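Local coordinates for protein cytochrome P450 268A2 Cyp268A2 (Mycobacterium marinum, PDB 6BLD) that belongs to the haem-containing cytochrome P450 superfamily and holds (3E,5E)-6,10-dimethylundeca-3,5,9-trien-2-one in a pocket beside the haem, at residues W190-Y195 against V402-N407; R266-H271 against E300-A305; P307-R312 against F408-R413. All coordinates share one frame; numbering follows the deposited sequence.

The three contacts run from the ketone end of the bound ligand to the haem. Interaction 1 joins the chain between helices 177-186 and 201-225 to the C-terminal hairpin; its W190 side chain comes within about 4 Å of the ligand at nearest atoms. Interaction 3 lies where the same hairpin turns toward the haem, its centre about 11 Å from the centres of both interaction 1 and interaction 2. N407 O and T310 OG1, 2.6 Å apart, connect interactions 1 and 3, while H271 NE2 and H410 O, 2.8 Å apart, connect interactions 2 and 3. Interaction 2 is the crossing of helices 247-278 and 290-305 beside the edge of the haem, which V302 approaches to about 3 Å at nearest atoms.

Interaction 1: W190-Y195 against V402-N407; sequences WADPRY and VYVPGN
The pyrrolidine ring of P405 packs against the turn made by A191, D192 and P193, with CG 3.4 Å from A191 O and 3.8 Å from P193 CD. This turn belongs to the F–G region of the cytochrome P450 fold, between helices 177-186 and 201-225, and here it settles on the C-terminal beta hairpin. D192 is the N-cap of the short helix that starts at P193. Its OD1 accepts a weak capping bond from R194 N, with a donor-to-acceptor distance of 3.0 Å and an angle of only 132° at the hydrogen. A chi1 of -172° sets D192 CG anti to the backbone N, and OD2 lies 3.6 Å from V404 CG1, the two side chains crossing at about a right angle. That oxygen also forms a salt bridge with R413 on strand 411-418, so one carboxylate serves the helix start and the hairpin together.

Further along, V402 CG1 sits over one face of the R194 guanidinium. At the other end, A191 CB approaches G406 CA to 4.0 Å; the G406 backbone angles would jam a CB against the carbonyl O of P405, which calls for glycine. The W190 indole meets N407 across planes 61° apart, CZ2 nearest OD1; W190 NE1 and N407 ND2 both bond to E89 OE1. No direct hydrogen bond joins the two segments. Two waters bridge them: one donates to D192 OD1 and, weakly, to Y403 O, and the other accepts from A191 N at 2.9 Å and donates to P405 O at 2.8 Å.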
loop_
_atom_site.group_PDB
_atom_site.type_symbol
_atom_site.label_atom_id
_atom_site.label_comp_id
_atom_site.label_asym_id
_atom_site.label_seq_id
_atom_site.Cartn_x
_atom_site.Cartn_y
_atom_site.Cartn_z
ATOM N N TRP A 190 -5.126 -12.720 0.329
ATOM C CA TRP A 190 -6.251 -13.649 0.309
ATOM C C TRP A 190 -6.418 -14.355 -1.032
ATOM O O TRP A 190 -7.182 -15.322 -1.109
ATOM C CB TRP A 190 -7.546 -12.920 0.679
ATOM C CG TRP A 190 -8.015 -11.917 -0.338
ATOM C CD1 TRP A 190 -8.717 -12.172 -1.483
ATOM C CD2 TRP A 190 -7.833 -10.496 -0.290
ATOM N NE1 TRP A 190 -8.973 -11.001 -2.151
ATOM C CE2 TRP A 190 -8.443 -9.957 -1.440
ATOM C CE3 TRP A 190 -7.211 -9.629 0.613
ATOM C CZ2 TRP A 190 -8.448 -8.589 -1.711
ATOM C CZ3 TRP A 190 -7.217 -8.271 0.342
ATOM C CH2 TRP A 190 -7.831 -7.765 -0.811
ATOM N N ALA A 191 -5.735 -13.898 -2.081
ATOM C CA ALA A 191 -5.790 -14.536 -3.389
ATOM C C ALA A 191 -4.526 -15.325 -3.704
ATOM O O ALA A 191 -4.328 -15.727 -4.856
ATOM C CB ALA A 191 -6.043 -13.492 -4.477
ATOM N N ASP A 192 -3.670 -15.560 -2.708
ATOM C CA ASP A 192 -2.401 -16.243 -2.913
ATOM C C ASP A 192 -2.531 -17.699 -2.492
ATOM O O ASP A 192 -2.580 -17.980 -1.284
ATOM C CB ASP A 192 -1.294 -15.554 -2.116
ATOM C CG ASP A 192 0.088 -16.100 -2.430
ATOM O OD1 ASP A 192 0.207 -16.987 -3.302
ATOM O OD2 ASP A 192 1.063 -15.633 -1.801
ATOM N N PRO A 193 -2.591 -18.650 -3.428
ATOM C CA PRO A 193 -2.630 -20.066 -3.026
ATOM C C PRO A 193 -1.383 -20.509 -2.284
ATOM O O PRO A 193 -1.463 -21.409 -1.438
ATOM C CB PRO A 193 -2.786 -20.808 -4.362
ATOM C CG PRO A 193 -3.303 -19.779 -5.322
ATOM C CD PRO A 193 -2.692 -18.485 -4.887
ATOM N N ARG A 194 -0.230 -19.905 -2.576
ATOM C CA ARG A 194 0.986 -20.223 -1.839
ATOM C C ARG A 194 0.920 -19.759 -0.391
ATOM O O ARG A 194 1.655 -20.288 0.450
ATOM C CB ARG A 194 2.203 -19.602 -2.529
ATOM C CG ARG A 194 3.102 -20.609 -3.226
ATOM C CD ARG A 194 4.232 -19.914 -3.972
ATOM N NE ARG A 194 4.669 -20.675 -5.139
ATOM C CZ ARG A 194 4.028 -20.691 -6.305
ATOM N NH1 ARG A 194 2.917 -19.985 -6.463
ATOM N NH2 ARG A 194 4.498 -21.413 -7.313
ATOM N N TYR A 195 0.063 -18.785 -0.081
ATOM C CA TYR A 195 -0.106 -18.349 1.298
ATOM C C TYR A 195 -1.234 -19.089 2.006
ATOM O O TYR A 195 -1.074 -19.498 3.160
ATOM C CB TYR A 195 -0.371 -16.842 1.359
ATOM C CG TYR A 195 -0.287 -16.307 2.768
ATOM C CD1 TYR A 195 0.939 -15.988 3.333
ATOM C CD2 TYR A 195 -1.428 -16.150 3.544
ATOM C CE1 TYR A 195 1.029 -15.513 4.622
ATOM C CE2 TYR A 195 -1.348 -15.676 4.839
ATOM C CZ TYR A 195 -0.116 -15.358 5.371
ATOM O OH TYR A 195 -0.017 -14.887 6.659
ATOM N N VAL A 402 9.110 -14.187 -6.501
ATOM C CA VAL A 402 7.849 -14.917 -6.534
ATOM C C VAL A 402 6.753 -13.900 -6.245
ATOM O O VAL A 402 6.577 -13.467 -5.100
ATOM C CB VAL A 402 7.824 -16.076 -5.530
ATOM C CG1 VAL A 402 6.474 -16.776 -5.563
ATOM C CG2 VAL A 402 8.946 -17.058 -5.826
ATOM N N TYR A 403 6.016 -13.509 -7.280
ATOM C CA TYR A 403 4.998 -12.480 -7.141
ATOM C C TYR A 403 3.705 -13.068 -6.592
ATOM O O TYR A 403 3.335 -14.203 -6.907
ATOM C CB TYR A 403 4.745 -11.800 -8.486
ATOM C CG TYR A 403 5.910 -10.963 -8.961
ATOM C CD1 TYR A 403 6.109 -9.678 -8.475
ATOM C CD2 TYR A 403 6.815 -11.460 -9.890
ATOM C CE1 TYR A 403 7.175 -8.909 -8.904
ATOM C CE2 TYR A 403 7.884 -10.699 -10.324
ATOM C CZ TYR A 403 8.059 -9.425 -9.827
ATOM O OH TYR A 403 9.122 -8.662 -10.256
ATOM N N VAL A 404 3.020 -12.284 -5.766
ATOM C CA VAL A 404 1.799 -12.720 -5.097
ATOM C C VAL A 404 0.617 -12.400 -6.009
ATOM O O VAL A 404 0.444 -11.230 -6.384
ATOM C CB VAL A 404 1.634 -12.039 -3.733
ATOM C CG1 VAL A 404 0.270 -12.355 -3.139
ATOM C CG2 VAL A 404 2.750 -12.460 -2.787
ATOM N N PRO A 405 -0.200 -13.383 -6.384
ATOM C CA PRO A 405 -1.399 -13.076 -7.175
ATOM C C PRO A 405 -2.423 -12.318 -6.345
ATOM O O PRO A 405 -2.599 -12.574 -5.151
ATOM C CB PRO A 405 -1.919 -14.458 -7.588
ATOM C CG PRO A 405 -1.374 -15.390 -6.558
ATOM C CD PRO A 405 -0.040 -14.829 -6.151
ATOM N N GLY A 406 -3.098 -11.380 -6.989
ATOM C CA GLY A 406 -4.082 -10.562 -6.309
ATOM C C GLY A 406 -4.335 -9.279 -7.060
ATOM O O GLY A 406 -3.623 -8.923 -8.000
ATOM N N ASN A 407 -5.376 -8.574 -6.617
ATOM C CA ASN A 407 -5.841 -7.360 -7.276
ATOM C C ASN A 407 -5.693 -6.118 -6.404
ATOM O O ASN A 407 -6.232 -5.062 -6.754
ATOM C CB ASN A 407 -7.304 -7.519 -7.709
ATOM C CG ASN A 407 -8.219 -7.922 -6.560
ATOM O OD1 ASN A 407 -8.218 -7.300 -5.497
ATOM N ND2 ASN A 407 -9.015 -8.964 -6.778
HETATM O O HOH W 1 -3.675 -11.923 -2.683
HETATM O O HOH W 2 2.758 -16.724 -4.565
#

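Interaction 2: R266-H271 against E300-A305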
loop_
_atom_site.group_PDB
_atom_site.type_symbol
_atom_site.label_atom_id
_atom_site.label_comp_id
_atom_site.label_asym_id
_atom_site.label_seq_id
_atom_site.Cartn_x
_atom_site.Cartn_y
_atom_site.Cartn_z
ATOM N N ARG A 266 7.355 -2.818 2.631
ATOM C CA ARG A 266 8.007 -4.111 2.457
ATOM C C ARG A 266 8.069 -4.508 0.986
ATOM O O ARG A 266 9.096 -5.010 0.515
ATOM C CB ARG A 266 7.276 -5.171 3.283
ATOM C CG ARG A 266 7.373 -6.594 2.765
ATOM C CD ARG A 266 6.484 -7.504 3.604
ATOM N NE ARG A 266 6.600 -8.910 3.233
ATOM C CZ ARG A 266 6.314 -9.920 4.050
ATOM N NH1 ARG A 266 5.898 -9.676 5.287
ATOM N NH2 ARG A 266 6.445 -11.172 3.634
ATOM N N GLN A 267 6.987 -4.274 0.237
ATOM C CA GLN A 267 7.000 -4.622 -1.180
ATOM C C GLN A 267 7.875 -3.663 -1.978
ATOM O O GLN A 267 8.563 -4.081 -2.916
ATOM C CB GLN A 267 5.577 -4.644 -1.740
ATOM C CG GLN A 267 4.617 -5.588 -1.023
ATOM C CD GLN A 267 5.219 -6.951 -0.722
ATOM O OE1 GLN A 267 5.953 -7.517 -1.533
ATOM N NE2 GLN A 267 4.896 -7.490 0.447
ATOM N N THR A 268 7.863 -2.375 -1.622
ATOM C CA THR A 268 8.697 -1.408 -2.330
ATOM C C THR A 268 10.180 -1.724 -2.167
ATOM O O THR A 268 10.966 -1.509 -3.097
ATOM C CB THR A 268 8.394 0.010 -1.839
ATOM O OG1 THR A 268 6.986 0.262 -1.941
ATOM C CG2 THR A 268 9.142 1.041 -2.673
ATOM N N ILE A 269 10.578 -2.249 -1.007
ATOM C CA ILE A 269 11.975 -2.624 -0.807
ATOM C C ILE A 269 12.339 -3.815 -1.687
ATOM O O ILE A 269 13.404 -3.835 -2.318
ATOM C CB ILE A 269 12.242 -2.911 0.683
ATOM C CG1 ILE A 269 12.134 -1.620 1.501
ATOM C CG2 ILE A 269 13.613 -3.546 0.869
ATOM C CD1 ILE A 269 11.968 -1.848 2.992
ATOM N N SER A 270 11.461 -4.819 -1.756
ATOM C CA SER A 270 11.721 -5.978 -2.604
ATOM C C SER A 270 11.737 -5.590 -4.078
ATOM O O SER A 270 12.640 -5.986 -4.825
ATOM C CB SER A 270 10.677 -7.064 -2.347
ATOM O OG SER A 270 10.780 -7.564 -1.027
ATOM N N HIS A 271 10.736 -4.823 -4.518
ATOM C CA HIS A 271 10.722 -4.355 -5.901
ATOM C C HIS A 271 11.923 -3.466 -6.198
ATOM O O HIS A 271 12.426 -3.460 -7.327
ATOM C CB HIS A 271 9.423 -3.601 -6.195
ATOM C CG HIS A 271 8.206 -4.474 -6.231
ATOM N ND1 HIS A 271 8.091 -5.556 -7.076
ATOM C CD2 HIS A 271 7.047 -4.416 -5.534
ATOM C CE1 HIS A 271 6.917 -6.133 -6.892
ATOM N NE2 HIS A 271 6.264 -5.460 -5.961
ATOM N N GLU A 300 11.164 7.349 -7.728
ATOM C CA GLU A 300 11.020 6.445 -8.863
ATOM C C GLU A 300 10.898 4.994 -8.419
ATOM O O GLU A 300 10.176 4.215 -9.048
ATOM C CB GLU A 300 12.194 6.624 -9.828
ATOM C CG GLU A 300 12.201 5.629 -10.980
ATOM C CD GLU A 300 11.376 6.096 -12.168
ATOM O OE1 GLU A 300 11.470 5.474 -13.247
ATOM O OE2 GLU A 300 10.626 7.084 -12.025
ATOM N N LEU A 301 11.562 4.619 -7.324
ATOM C CA LEU A 301 11.397 3.269 -6.791
ATOM C C LEU A 301 9.964 3.035 -6.333
ATOM O O LEU A 301 9.438 1.924 -6.455
ATOM C CB LEU A 301 12.371 3.037 -5.637
ATOM C CG LEU A 301 13.838 2.845 -6.024
ATOM C CD1 LEU A 301 14.696 2.662 -4.787
ATOM C CD2 LEU A 301 13.994 1.664 -6.968
ATOM N N VAL A 302 9.321 4.070 -5.790
ATOM C CA VAL A 302 7.910 3.977 -5.430
ATOM C C VAL A 302 7.048 3.886 -6.680
ATOM O O VAL A 302 6.113 3.081 -6.751
ATOM C CB VAL A 302 7.506 5.172 -4.549
ATOM C CG1 VAL A 302 5.994 5.263 -4.438
ATOM C CG2 VAL A 302 8.138 5.071 -3.181
ATOM N N ARG A 303 7.348 4.717 -7.678
ATOM C CA ARG A 303 6.660 4.622 -8.961
ATOM C C ARG A 303 6.837 3.243 -9.583
ATOM O O ARG A 303 5.882 2.660 -10.117
ATOM C CB ARG A 303 7.180 5.701 -9.921
ATOM C CG ARG A 303 6.569 5.632 -11.315
ATOM C CD ARG A 303 7.388 6.408 -12.357
ATOM N NE ARG A 303 8.405 5.576 -13.000
ATOM C CZ ARG A 303 8.155 4.566 -13.831
ATOM N NH1 ARG A 303 6.907 4.250 -14.159
ATOM N NH2 ARG A 303 9.162 3.874 -14.349
ATOM N N TRP A 304 8.062 2.718 -9.535
ATOM C CA TRP A 304 8.346 1.411 -10.113
ATOM C C TRP A 304 7.604 0.305 -9.376
ATOM O O TRP A 304 7.084 -0.625 -10.004
ATOM C CB TRP A 304 9.852 1.150 -10.096
ATOM C CG TRP A 304 10.269 -0.044 -10.901
ATOM C CD1 TRP A 304 10.505 -1.305 -10.437
ATOM C CD2 TRP A 304 10.503 -0.086 -12.315
ATOM N NE1 TRP A 304 10.871 -2.130 -11.473
ATOM C CE2 TRP A 304 10.878 -1.407 -12.636
ATOM C CE3 TRP A 304 10.433 0.863 -13.339
ATOM C CZ2 TRP A 304 11.180 -1.801 -13.937
ATOM C CZ3 TRP A 304 10.733 0.468 -14.631
ATOM C CH2 TRP A 304 11.103 -0.852 -14.917
ATOM N N ALA A 305 7.535 0.387 -8.047
ATOM C CA ALA A 305 6.873 -0.664 -7.281
ATOM C C ALA A 305 5.359 -0.557 -7.395
ATOM O O ALA A 305 4.681 -1.541 -7.719
ATOM C CB ALA A 305 7.310 -0.601 -5.817
HETATM O O HOH W 3 10.721 -0.238 -5.853
HETATM O O HOH W 4 11.612 -4.752 -9.786
#
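Helices 266-271 and 300-305 cross nearly perpendicularly: the axes of the short segments come to 8.9 Å at an angle of 98°, and the closest alpha carbons, those of T268 and A305, are 5.3 Å apart. In the cytochrome P450 fold they belong to the long helix 247-278, which passes the haem, and to the K helix (290-305), and E300-L301-V302-R303 is the ExxR motif of the family.

At the closest point the A305 methyl meets both T268 and H271. Its CB sits between them, 3.7 Å from H271 CB and nearly as near to CD2 of the imidazole. H271 CG is anti to its carbonyl carbon (chi1 -70°), which brings the root of the ring against this methyl, while NE2 is bonded to H410 O and the ring stacks on that of H410. On the other flank, T268 CG2 lies against L301 O and touches V302 CG2 at 4.2 Å; T268 OG1 bonds back to T264 O in its own helix. V302 in turn contacts the haem.

R303 and E300 take no part in the crossing and pair within their own helix. R303 NE and E300 OE2 form a salt bridge of 2.9 Å, and R303 NH2 meets E300 OE1 from above the carboxylate plane, 52° out of it. R356 adds a second positive partner at E300 OE2, consistent with the Glu-Arg-Arg triad of P450s.

No hydrogen bond passes directly between the segments, but two waters do the joining. One donates to both T268 O and L301 O, the latter also accepting from A305 N. The other donates to H271 O at 2.9 Å and, in the plane of the indole, accepts from W304 NE1 at 3.2 Å.

Interaction 3: P307-R312 against F408-R413. With HEM (protoporphyrin IX containing Fe), chain B; DXJ ((3E,5E)-6,10-dimethylundeca-3,5,9-trien-2-one), chain C.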
loop_
_atom_site.group_PDB
_atom_site.type_symbol
_atom_site.label_atom_id
_atom_site.label_comp_id
_atom_site.label_asym_id
_atom_site.label_seq_id
_atom_site.Cartn_x
_atom_site.Cartn_y
_atom_site.Cartn_z
ATOM N N PRO A 307 3.151 -0.382 -4.889
ATOM C CA PRO A 307 2.685 -1.532 -4.097
ATOM C C PRO A 307 1.181 -1.569 -3.924
ATOM O O PRO A 307 0.612 -2.659 -3.804
ATOM C CB PRO A 307 3.407 -1.351 -2.755
ATOM C CG PRO A 307 3.686 0.095 -2.673
ATOM C CD PRO A 307 3.955 0.552 -4.081
ATOM N N VAL A 308 0.521 -0.417 -3.898
ATOM C CA VAL A 308 -0.935 -0.355 -3.897
ATOM C C VAL A 308 -1.381 -0.207 -5.346
ATOM O O VAL A 308 -1.166 0.836 -5.969
ATOM C CB VAL A 308 -1.455 0.796 -3.029
ATOM C CG1 VAL A 308 -2.973 0.758 -2.958
ATOM C CG2 VAL A 308 -0.849 0.725 -1.638
ATOM N N MET A 309 -1.995 -1.258 -5.888
ATOM C CA MET A 309 -2.424 -1.251 -7.280
ATOM C C MET A 309 -3.807 -0.643 -7.466
ATOM O O MET A 309 -4.055 0.026 -8.476
ATOM C CB MET A 309 -2.415 -2.672 -7.844
ATOM C CG MET A 309 -1.042 -3.309 -7.913
ATOM S SD MET A 309 -1.085 -4.908 -8.736
ATOM C CE MET A 309 -2.227 -5.809 -7.687
ATOM N N THR A 310 -4.722 -0.865 -6.524
ATOM C CA THR A 310 -6.101 -0.433 -6.697
ATOM C C THR A 310 -6.645 0.188 -5.420
ATOM O O THR A 310 -6.329 -0.254 -4.311
ATOM C CB THR A 310 -7.019 -1.594 -7.108
ATOM O OG1 THR A 310 -6.960 -2.628 -6.116
ATOM C CG2 THR A 310 -6.610 -2.160 -8.461
ATOM N N PHE A 311 -7.460 1.223 -5.600
ATOM C CA PHE A 311 -8.348 1.749 -4.579
ATOM C C PHE A 311 -9.574 2.279 -5.305
ATOM O O PHE A 311 -9.473 2.766 -6.434
ATOM C CB PHE A 311 -7.693 2.854 -3.738
ATOM C CG PHE A 311 -7.086 2.364 -2.451
ATOM C CD1 PHE A 311 -7.734 1.412 -1.677
ATOM C CD2 PHE A 311 -5.867 2.858 -2.016
ATOM C CE1 PHE A 311 -7.171 0.963 -0.490
ATOM C CE2 PHE A 311 -5.302 2.413 -0.832
ATOM C CZ PHE A 311 -5.955 1.464 -0.070
ATOM N N ARG A 312 -10.730 2.165 -4.669
ATOM C CA ARG A 312 -11.975 2.515 -5.332
ATOM C C ARG A 312 -12.704 3.608 -4.564
ATOM O O ARG A 312 -12.389 3.916 -3.412
ATOM C CB ARG A 312 -12.877 1.285 -5.497
ATOM C CG ARG A 312 -13.701 0.965 -4.272
ATOM C CD ARG A 312 -15.029 0.328 -4.639
ATOM N NE ARG A 312 -15.514 -0.515 -3.553
ATOM C CZ ARG A 312 -16.505 -0.186 -2.732
ATOM N NH1 ARG A 312 -17.135 0.971 -2.874
ATOM N NH2 ARG A 312 -16.869 -1.021 -1.771
ATOM N N PHE A 408 -4.985 -6.212 -5.279
ATOM C CA PHE A 408 -4.846 -5.085 -4.364
ATOM C C PHE A 408 -3.398 -4.638 -4.226
ATOM O O PHE A 408 -3.092 -3.471 -4.492
ATOM C CB PHE A 408 -5.435 -5.447 -2.992
ATOM C CG PHE A 408 -5.424 -4.312 -2.000
ATOM C CD1 PHE A 408 -5.540 -2.996 -2.422
ATOM C CD2 PHE A 408 -5.299 -4.564 -0.643
ATOM C CE1 PHE A 408 -5.528 -1.954 -1.511
ATOM C CE2 PHE A 408 -5.290 -3.527 0.276
ATOM C CZ PHE A 408 -5.405 -2.219 -0.160
ATOM N N VAL A 409 -2.495 -5.527 -3.819
ATOM C CA VAL A 409 -1.109 -5.174 -3.535
ATOM C C VAL A 409 -0.200 -5.896 -4.520
ATOM O O VAL A 409 -0.354 -7.102 -4.746
ATOM C CB VAL A 409 -0.726 -5.513 -2.081
ATOM C CG1 VAL A 409 0.777 -5.381 -1.876
ATOM C CG2 VAL A 409 -1.475 -4.608 -1.112
ATOM N N HIS A 410 0.734 -5.151 -5.112
ATOM C CA HIS A 410 1.784 -5.700 -5.972
ATOM C C HIS A 410 2.890 -6.217 -5.061
ATOM O O HIS A 410 3.773 -5.472 -4.633
ATOM C CB HIS A 410 2.294 -4.634 -6.935
ATOM C CG HIS A 410 3.242 -5.150 -7.974
ATOM N ND1 HIS A 410 4.262 -4.382 -8.494
ATOM C CD2 HIS A 410 3.318 -6.349 -8.597
ATOM C CE1 HIS A 410 4.929 -5.088 -9.389
ATOM N NE2 HIS A 410 4.377 -6.285 -9.471
ATOM N N ALA A 411 2.843 -7.510 -4.753
ATOM C CA ALA A 411 3.658 -8.076 -3.691
ATOM C C ALA A 411 4.596 -9.152 -4.219
ATOM O O ALA A 411 4.300 -9.840 -5.201
ATOM C CB ALA A 411 2.779 -8.666 -2.581
ATOM N N ILE A 412 5.734 -9.292 -3.543
ATOM C CA ILE A 412 6.694 -10.358 -3.800
ATOM C C ILE A 412 6.694 -11.275 -2.585
ATOM O O ILE A 412 7.047 -10.850 -1.477
ATOM C CB ILE A 412 8.100 -9.806 -4.077
ATOM C CG1 ILE A 412 8.135 -9.071 -5.420
ATOM C CG2 ILE A 412 9.125 -10.927 -4.057
ATOM C CD1 ILE A 412 9.448 -8.365 -5.698
ATOM N N ARG A 413 6.286 -12.529 -2.787
ATOM C CA ARG A 413 6.231 -13.479 -1.679
ATOM C C ARG A 413 7.627 -13.787 -1.150
ATOM O O ARG A 413 7.879 -13.698 0.057
ATOM C CB ARG A 413 5.526 -14.762 -2.123
ATOM C CG ARG A 413 5.498 -15.861 -1.070
ATOM C CD ARG A 413 4.820 -15.392 0.208
ATOM N NE ARG A 413 3.468 -14.900 -0.038
ATOM C CZ ARG A 413 2.848 -14.008 0.728
ATOM N NH1 ARG A 413 3.461 -13.507 1.791
ATOM N NH2 ARG A 413 1.618 -13.616 0.430
HETATM C CHA HEM B . -3.081 5.869 2.656
HETATM C CHB HEM B . -0.271 4.727 6.447
HETATM C CHC HEM B . 3.397 3.720 3.426
HETATM C CHD HEM B . 0.288 4.029 -0.303
HETATM C C1A HEM B . -2.644 5.660 3.947
HETATM C C2A HEM B . -3.412 5.862 5.160
HETATM C C3A HEM B . -2.639 5.550 6.201
HETATM C C4A HEM B . -1.348 5.132 5.692
HETATM C CMA HEM B . -3.047 5.621 7.689
HETATM C CAA HEM B . -4.870 6.365 5.229
HETATM C CBA HEM B . -4.863 7.888 5.131
HETATM C CGA HEM B . -6.272 8.406 5.008
HETATM O O1A HEM B . -6.490 9.618 5.264
HETATM O O2A HEM B . -7.180 7.606 4.661
HETATM C C1B HEM B . 0.983 4.419 5.969
HETATM C C2B HEM B . 2.164 4.205 6.774
HETATM C C3B HEM B . 3.185 3.931 5.965
HETATM C C4B HEM B . 2.692 3.952 4.593
HETATM C CMB HEM B . 2.242 4.286 8.315
HETATM C CAB HEM B . 4.610 3.645 6.495
HETATM C CBB HEM B . 5.664 3.484 5.695
HETATM C C1C HEM B . 2.876 3.722 2.145
HETATM C C2C HEM B . 3.614 3.495 0.916
HETATM C C3C HEM B . 2.743 3.574 -0.109
HETATM C C4C HEM B . 1.438 3.867 0.438
HETATM C CMC HEM B . 5.132 3.197 0.871
HETATM C CAC HEM B . 2.972 3.429 -1.632
HETATM C CBC HEM B . 4.179 3.398 -2.203
HETATM C C1D HEM B . -0.893 4.570 0.156
HETATM C C2D HEM B . -2.060 4.883 -0.640
HETATM C C3D HEM B . -2.994 5.389 0.172
HETATM C C4D HEM B . -2.448 5.419 1.518
HETATM C CMD HEM B . -2.187 4.658 -2.163
HETATM C CAD HEM B . -4.404 5.868 -0.243
HETATM C CBD HEM B . -4.295 7.255 -0.870
HETATM C CGD HEM B . -5.643 7.739 -1.342
HETATM O O1D HEM B . -5.705 8.849 -1.932
HETATM O O2D HEM B . -6.653 7.020 -1.133
HETATM N NA HEM B . -1.387 5.212 4.312
HETATM N NB HEM B . 1.342 4.257 4.643
HETATM N NC HEM B . 1.553 3.947 1.812
HETATM N ND HEM B . -1.165 4.912 1.465
HETATM FE FE HEM B . 0.158 4.807 3.028
HETATM C C10 DXJ C . -7.388 -4.708 4.884
HETATM C C13 DXJ C . -8.936 -8.171 4.351
HETATM C C01 DXJ C . -2.797 1.884 1.912
HETATM C C02 DXJ C . -3.172 0.501 2.435
HETATM C C03 DXJ C . -4.140 0.380 3.321
HETATM C C04 DXJ C . -2.427 -0.733 1.928
HETATM C C05 DXJ C . -4.538 -0.993 3.861
HETATM C C06 DXJ C . -6.049 -1.210 3.833
HETATM C C07 DXJ C . -6.496 -2.412 4.663
HETATM C C08 DXJ C . -6.936 -3.501 4.064
HETATM C C09 DXJ C . -6.440 -2.346 6.187
HETATM C C11 DXJ C . -8.050 -5.682 4.292
HETATM C C12 DXJ C . -8.516 -6.900 5.086
HETATM O O14 DXJ C . -8.553 -6.858 6.271
#
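F408 turns an edge toward the face of F311 in an offset edge-to-face pair, with centroids 5.3 Å apart, planes at 62° and the two CE1 atoms 3.5 Å apart. Both rings touch the ligand (3E,5E)-6,10-dimethylundeca-3,5,9-trien-2-one: F408 CZ is 3.9 Å from its C04, and F311 CZ meets C01 at the ring edge at 3.8 Å. The other side of this first shell is the haem. F311 CE2 rests on the propionate carbon CAD, V308 CG2 comes over the meso carbon CHD, and P307 CG touches the vinyl carbon CBC at 3.4 Å. V308 CG1 lies alongside F408 and meets its CE1.

Behind these groups the backbones fix the rings. A chi1 of -176° sets F408 CG beside its carbonyl carbon, and the end of the ring comes back to segment 307-312, where T310 O lies at its edge, in plane, 3.4 Å from F408 CE1. M309 N donates to F408 O at 2.8 Å, nearly straight at 160°, and H410 N donates to P307 O, also at 2.8 Å. The same P307 oxygen receives a CA-H contact from V409, whose backbone forms a single beta bridge with V308. M309 then folds across H410, placing CG and SD against H410 CB. The T310 hydroxyl is bonded to N407 O, though T310 N is buried without a partner.

The H410 ring lies further out, where ND1 bonds to A305 O at the end of helix 290-305. The K-helix-to-strand segment and the turn of the C-terminal hairpin correspond in position to the regions labelled SRS5 and SRS6 in cytochromes P450, which line the pocket over the haem.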